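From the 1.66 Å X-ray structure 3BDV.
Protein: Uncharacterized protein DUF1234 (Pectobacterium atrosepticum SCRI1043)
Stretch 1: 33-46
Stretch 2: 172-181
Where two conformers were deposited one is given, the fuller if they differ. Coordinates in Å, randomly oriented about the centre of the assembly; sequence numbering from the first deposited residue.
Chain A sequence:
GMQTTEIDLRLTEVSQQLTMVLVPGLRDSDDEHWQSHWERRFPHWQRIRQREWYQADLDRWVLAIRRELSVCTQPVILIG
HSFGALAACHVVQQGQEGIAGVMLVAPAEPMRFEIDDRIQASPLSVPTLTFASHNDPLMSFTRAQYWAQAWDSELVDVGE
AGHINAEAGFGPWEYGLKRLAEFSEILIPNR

Stretch 1, residues 33-46: HWQSHWERRFPHWQ
Stretch 2, residues 172-181: PWEYGLKRLA

Two helices, 34-41 and 174-181, pack at a signed crossing angle of -65°, their axes 11.1 Å apart at closest approach. That wide spacing leaves room for large side chains, and tryptophans fill much of it. The backbones come closest where the first helix begins and just before the second: Trp34 CA lies 5.3 Å from Pro172 CA. His33 N-caps the first helix, its ND1 (chi1 t) accepting from Gln35 N at 3.1 Å. The second starts after Trp173, whose unusual phi/psi of 41/67 follows Pro172 at -62/-31.

Trp38 is the main bump. Its CA-to-CB bond points sideways, but chi1 m (-65°) and chi2 of 6° bring the indole to the other stretch. Its edge meets the start of the second helix: NE1 donates to Pro172 O at 3.0 Å, giving the ring's one polar atom a partner, and CZ2 lies 3.5 Å from Trp173 O. The hollow for this ring depends on Gly176, whose backbone C is 3.7 Å from Trp38 CH2. A beta carbon there would sit 3.0 Å from Trp38 CZ2 and 2.5 Å from Trp173 CE3, clashing with both. Over the indole face lies Leu177 (m, t), with CD2 3.4 Å from the centroid of the five-membered ring, a CH-pi contact.

That same methyl is a knob among three aromatic rings, since Leu177 CD2 also reaches Phe42 CE2 at 3.9 Å and Trp45 CH2 at 3.7 Å. A type I turn from Phe42 to Trp45, closed by Trp45 N to Phe42 O at 2.9 Å, follows the first helix; both side chains take chi1 m. Leu180 (t, p) adds CD2 at 3.6 Å from Trp45 CH2. Branched leucines suit these irregular gaps between flat rings.

Trp173 (chi1 t, chi2 29°) directs its edge toward the face of Trp34 (chi1 p), with planes at 71° and CE3 3.8 Å from Trp34 CD2. Against Trp38 its plane is nearly parallel, at 12°, but the rings are slid apart and barely overlap.

Around this buried core the surface is more polar. Pro172 lays its compact ring against His37 (chi1 m), its CD 4.2 Å from the imidazole centroid in a CH-pi contact. Arg41, extended with chi1 to chi3 all t, reaches Glu174 in a salt bridge, NH1 to OE2 at 3.0 Å. Its guanidinium face covers Leu177 CD1, 3.5 Å from NH1, so one long side chain serves both charge and packing. A water links Arg41 NH1 (3.1 Å) to Pro172 O (2.9 Å). Altogether the contact buries 558 Å², both sides summed.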

# COMPACT_ATOMS: atom_id res chain seq x y z
N HIS A 33 4.28 12.99 -4.16
CA HIS A 33 3.38 11.90 -3.84
C HIS A 33 3.58 11.49 -2.39
O HIS A 33 4.70 11.54 -1.86
CB HIS A 33 3.73 10.73 -4.78
CG HIS A 33 2.75 9.61 -4.79
ND1 HIS A 33 2.74 8.61 -3.83
CD2 HIS A 33 1.84 9.24 -5.72
CE1 HIS A 33 1.82 7.72 -4.15
NE2 HIS A 33 1.25 8.09 -5.29
N TRP A 34 2.49 11.12 -1.74
CA TRP A 34 2.52 10.66 -0.35
C TRP A 34 3.56 9.60 -0.06
O TRP A 34 4.16 9.62 0.99
CB TRP A 34 1.13 10.20 0.13
CG TRP A 34 0.49 9.09 -0.66
CD1 TRP A 34 -0.32 9.23 -1.76
CD2 TRP A 34 0.50 7.69 -0.35
NE1 TRP A 34 -0.73 8.02 -2.21
CE2 TRP A 34 -0.23 7.05 -1.38
CE3 TRP A 34 1.14 6.91 0.62
CZ2 TRP A 34 -0.38 5.67 -1.43
CZ3 TRP A 34 0.99 5.54 0.56
CH2 TRP A 34 0.21 4.95 -0.45
N GLN A 35 3.77 8.64 -0.94
CA GLN A 35 4.80 7.64 -0.66
C GLN A 35 6.20 8.27 -0.56
O GLN A 35 7.02 7.85 0.27
CB GLN A 35 4.77 6.55 -1.72
CG GLN A 35 3.61 5.60 -1.54
CD GLN A 35 3.55 4.55 -2.64
OE1 GLN A 35 3.84 4.86 -3.78
NE2 GLN A 35 3.18 3.32 -2.30
N SER A 36 6.42 9.34 -1.33
CA SER A 36 7.66 10.08 -1.26
C SER A 36 7.73 10.97 -0.01
O SER A 36 8.79 11.10 0.61
CB SER A 36 7.92 10.86 -2.57
OG SER A 36 8.08 9.96 -3.68
N HIS A 37 6.64 11.64 0.35
CA HIS A 37 6.60 12.33 1.63
C HIS A 37 6.98 11.36 2.74
O HIS A 37 7.81 11.66 3.61
CB HIS A 37 5.22 12.92 1.89
CG HIS A 37 5.00 14.22 1.18
ND1 HIS A 37 5.17 15.45 1.78
CD2 HIS A 37 4.62 14.48 -0.10
CE1 HIS A 37 4.91 16.40 0.91
NE2 HIS A 37 4.58 15.85 -0.24
N TRP A 38 6.39 10.19 2.70
CA TRP A 38 6.60 9.22 3.79
C TRP A 38 8.03 8.68 3.85
O TRP A 38 8.61 8.53 4.94
CB TRP A 38 5.57 8.08 3.72
CG TRP A 38 4.17 8.55 3.97
CD1 TRP A 38 3.72 9.86 4.12
CD2 TRP A 38 3.01 7.73 4.01
NE1 TRP A 38 2.38 9.85 4.31
CE2 TRP A 38 1.90 8.57 4.21
CE3 TRP A 38 2.79 6.36 3.91
CZ2 TRP A 38 0.61 8.08 4.33
CZ3 TRP A 38 1.52 5.88 4.03
CH2 TRP A 38 0.45 6.74 4.25
N GLU A 39 8.61 8.46 2.69
CA GLU A 39 10.00 8.04 2.58
C GLU A 39 10.94 9.08 3.17
O GLU A 39 11.85 8.74 3.88
CB GLU A 39 10.34 7.79 1.14
CG GLU A 39 11.67 7.15 0.95
CD GLU A 39 11.98 6.94 -0.51
OE1 GLU A 39 11.42 7.68 -1.39
OE2 GLU A 39 12.80 6.04 -0.75
N ARG A 40 10.74 10.36 2.83
CA ARG A 40 11.53 11.43 3.44
C ARG A 40 11.30 11.55 4.96
O ARG A 40 12.23 11.82 5.72
CB ARG A 40 11.23 12.80 2.81
CG ARG A 40 11.63 12.95 1.36
CD ARG A 40 11.54 14.40 0.91
NE ARG A 40 10.15 14.86 0.77
CZ ARG A 40 9.38 14.62 -0.29
NH1 ARG A 40 9.82 13.92 -1.33
NH2 ARG A 40 8.17 15.12 -0.33
N ARG A 41 10.06 11.36 5.40
CA ARG A 41 9.73 11.48 6.82
C ARG A 41 10.28 10.34 7.70
O ARG A 41 10.68 10.57 8.86
CB ARG A 41 8.20 11.62 6.93
CG ARG A 41 7.71 11.97 8.27
CD ARG A 41 6.26 12.21 8.22
NE ARG A 41 5.69 12.50 9.54
CZ ARG A 41 4.58 13.19 9.73
NH1 ARG A 41 3.95 13.73 8.70
NH2 ARG A 41 4.11 13.38 10.95
N PHE A 42 10.39 9.14 7.10
CA PHE A 42 10.79 7.91 7.78
C PHE A 42 11.87 7.21 6.94
O PHE A 42 11.60 6.28 6.16
CB PHE A 42 9.58 6.99 7.95
CG PHE A 42 8.47 7.61 8.75
CD1 PHE A 42 8.60 7.79 10.11
CD2 PHE A 42 7.35 8.09 8.14
CE1 PHE A 42 7.60 8.42 10.87
CE2 PHE A 42 6.34 8.70 8.88
CZ PHE A 42 6.48 8.88 10.24
N PRO A 43 13.10 7.72 7.02
CA PRO A 43 14.12 7.25 6.08
C PRO A 43 14.51 5.79 6.22
O PRO A 43 15.23 5.26 5.35
CB PRO A 43 15.32 8.17 6.36
CG PRO A 43 14.81 9.29 7.18
CD PRO A 43 13.61 8.76 7.92
N HIS A 44 14.11 5.16 7.32
CA HIS A 44 14.34 3.73 7.51
C HIS A 44 13.28 2.89 6.78
O HIS A 44 13.47 1.70 6.62
CB HIS A 44 14.35 3.38 9.00
CG HIS A 44 13.23 4.00 9.78
ND1 HIS A 44 13.11 5.37 9.95
CD2 HIS A 44 12.14 3.46 10.39
CE1 HIS A 44 12.03 5.64 10.65
NE2 HIS A 44 11.42 4.49 10.93
N TRP A 45 12.17 3.49 6.35
CA TRP A 45 11.20 2.72 5.55
C TRP A 45 11.81 2.31 4.23
O TRP A 45 12.64 3.01 3.71
CB TRP A 45 9.93 3.49 5.31
CG TRP A 45 9.12 3.70 6.57
CD1 TRP A 45 9.51 3.47 7.87
CD2 TRP A 45 7.80 4.25 6.65
NE1 TRP A 45 8.50 3.82 8.74
CE2 TRP A 45 7.45 4.31 8.02
CE3 TRP A 45 6.88 4.68 5.70
CZ2 TRP A 45 6.21 4.77 8.46
CZ3 TRP A 45 5.65 5.13 6.13
CH2 TRP A 45 5.33 5.19 7.50
N GLN A 46 11.38 1.18 3.71
CA GLN A 46 11.93 0.65 2.47
C GLN A 46 11.02 0.95 1.30
O GLN A 46 9.87 1.32 1.48
CB GLN A 46 12.15 -0.84 2.60
CG GLN A 46 13.22 -1.26 3.63
CD GLN A 46 14.56 -0.55 3.42
OE1 GLN A 46 15.23 -0.74 2.41
NE2 GLN A 46 14.94 0.28 4.38
N PRO A 172 1.40 15.14 2.04
CA PRO A 172 1.86 14.53 3.27
C PRO A 172 0.93 13.48 3.83
O PRO A 172 1.40 12.64 4.52
CB PRO A 172 1.95 15.69 4.26
CG PRO A 172 1.63 16.85 3.54
CD PRO A 172 1.19 16.59 2.19
N TRP A 173 -0.37 13.62 3.61
CA TRP A 173 -1.38 12.66 4.06
C TRP A 173 -1.17 12.10 5.46
O TRP A 173 -0.94 10.89 5.66
CB TRP A 173 -1.52 11.52 3.04
CG TRP A 173 -2.85 10.77 3.13
CD1 TRP A 173 -4.06 11.23 3.56
CD2 TRP A 173 -3.05 9.39 2.78
NE1 TRP A 173 -5.01 10.24 3.48
CE2 TRP A 173 -4.41 9.09 3.03
CE3 TRP A 173 -2.23 8.39 2.26
CZ2 TRP A 173 -4.95 7.84 2.78
CZ3 TRP A 173 -2.74 7.13 2.07
CH2 TRP A 173 -4.09 6.86 2.31
N GLU A 174 -1.30 12.99 6.43
CA GLU A 174 -1.21 12.60 7.82
C GLU A 174 -2.30 11.60 8.20
O GLU A 174 -2.05 10.72 9.05
CB GLU A 174 -1.26 13.83 8.71
CG GLU A 174 -0.01 14.65 8.60
CD GLU A 174 0.68 14.88 9.92
OE1 GLU A 174 0.10 14.57 10.98
OE2 GLU A 174 1.81 15.39 9.90
N TYR A 175 -3.49 11.70 7.58
CA TYR A 175 -4.56 10.75 7.90
C TYR A 175 -4.15 9.32 7.55
O TYR A 175 -4.41 8.39 8.33
CB TYR A 175 -5.93 11.09 7.24
CG TYR A 175 -7.02 10.17 7.77
CD1 TYR A 175 -7.54 10.34 9.05
CD2 TYR A 175 -7.50 9.12 7.00
CE1 TYR A 175 -8.52 9.49 9.54
CE2 TYR A 175 -8.48 8.27 7.49
CZ TYR A 175 -8.97 8.45 8.76
OH TYR A 175 -9.90 7.56 9.26
N GLY A 176 -3.49 9.13 6.40
CA GLY A 176 -2.96 7.81 6.08
C GLY A 176 -1.93 7.29 7.08
O GLY A 176 -1.92 6.11 7.47
N LEU A 177 -1.02 8.16 7.49
CA LEU A 177 -0.06 7.82 8.53
C LEU A 177 -0.72 7.47 9.85
O LEU A 177 -0.32 6.52 10.52
CB LEU A 177 0.90 8.98 8.73
CG LEU A 177 1.92 9.23 7.63
CD1 LEU A 177 2.71 10.48 8.01
CD2 LEU A 177 2.86 7.98 7.39
N LYS A 178 -1.73 8.25 10.23
CA LYS A 178 -2.53 7.93 11.44
C LYS A 178 -3.16 6.54 11.36
O LYS A 178 -3.01 5.75 12.26
CB LYS A 178 -3.59 9.01 11.69
CG LYS A 178 -4.48 8.76 12.93
CD LYS A 178 -5.67 9.75 13.09
CE LYS A 178 -6.99 9.18 12.47
NZ LYS A 178 -7.77 8.16 13.28
N ARG A 179 -3.89 6.25 10.29
CA ARG A 179 -4.45 4.92 10.12
C ARG A 179 -3.42 3.81 10.09
O ARG A 179 -3.65 2.72 10.63
CB ARG A 179 -5.32 4.87 8.86
CG ARG A 179 -6.47 5.77 8.96
CD ARG A 179 -7.34 5.43 10.15
NE ARG A 179 -7.83 4.06 10.10
CZ ARG A 179 -9.04 3.69 9.66
NH1 ARG A 179 -9.92 4.59 9.25
NH2 ARG A 179 -9.38 2.40 9.70
N LEU A 180 -2.31 4.04 9.42
CA LEU A 180 -1.26 3.07 9.39
C LEU A 180 -0.74 2.76 10.80
O LEU A 180 -0.45 1.64 11.13
CB LEU A 180 -0.11 3.61 8.55
CG LEU A 180 1.15 2.73 8.45
CD1 LEU A 180 0.86 1.30 7.91
CD2 LEU A 180 2.17 3.45 7.64
N ALA A 181 -0.59 3.78 11.62
CA ALA A 181 -0.13 3.60 12.97
C ALA A 181 -1.08 2.70 13.76
O ALA A 181 -0.66 1.74 14.40
CB ALA A 181 0.03 5.02 13.64
O HOH W 1 4.05 13.17 5.70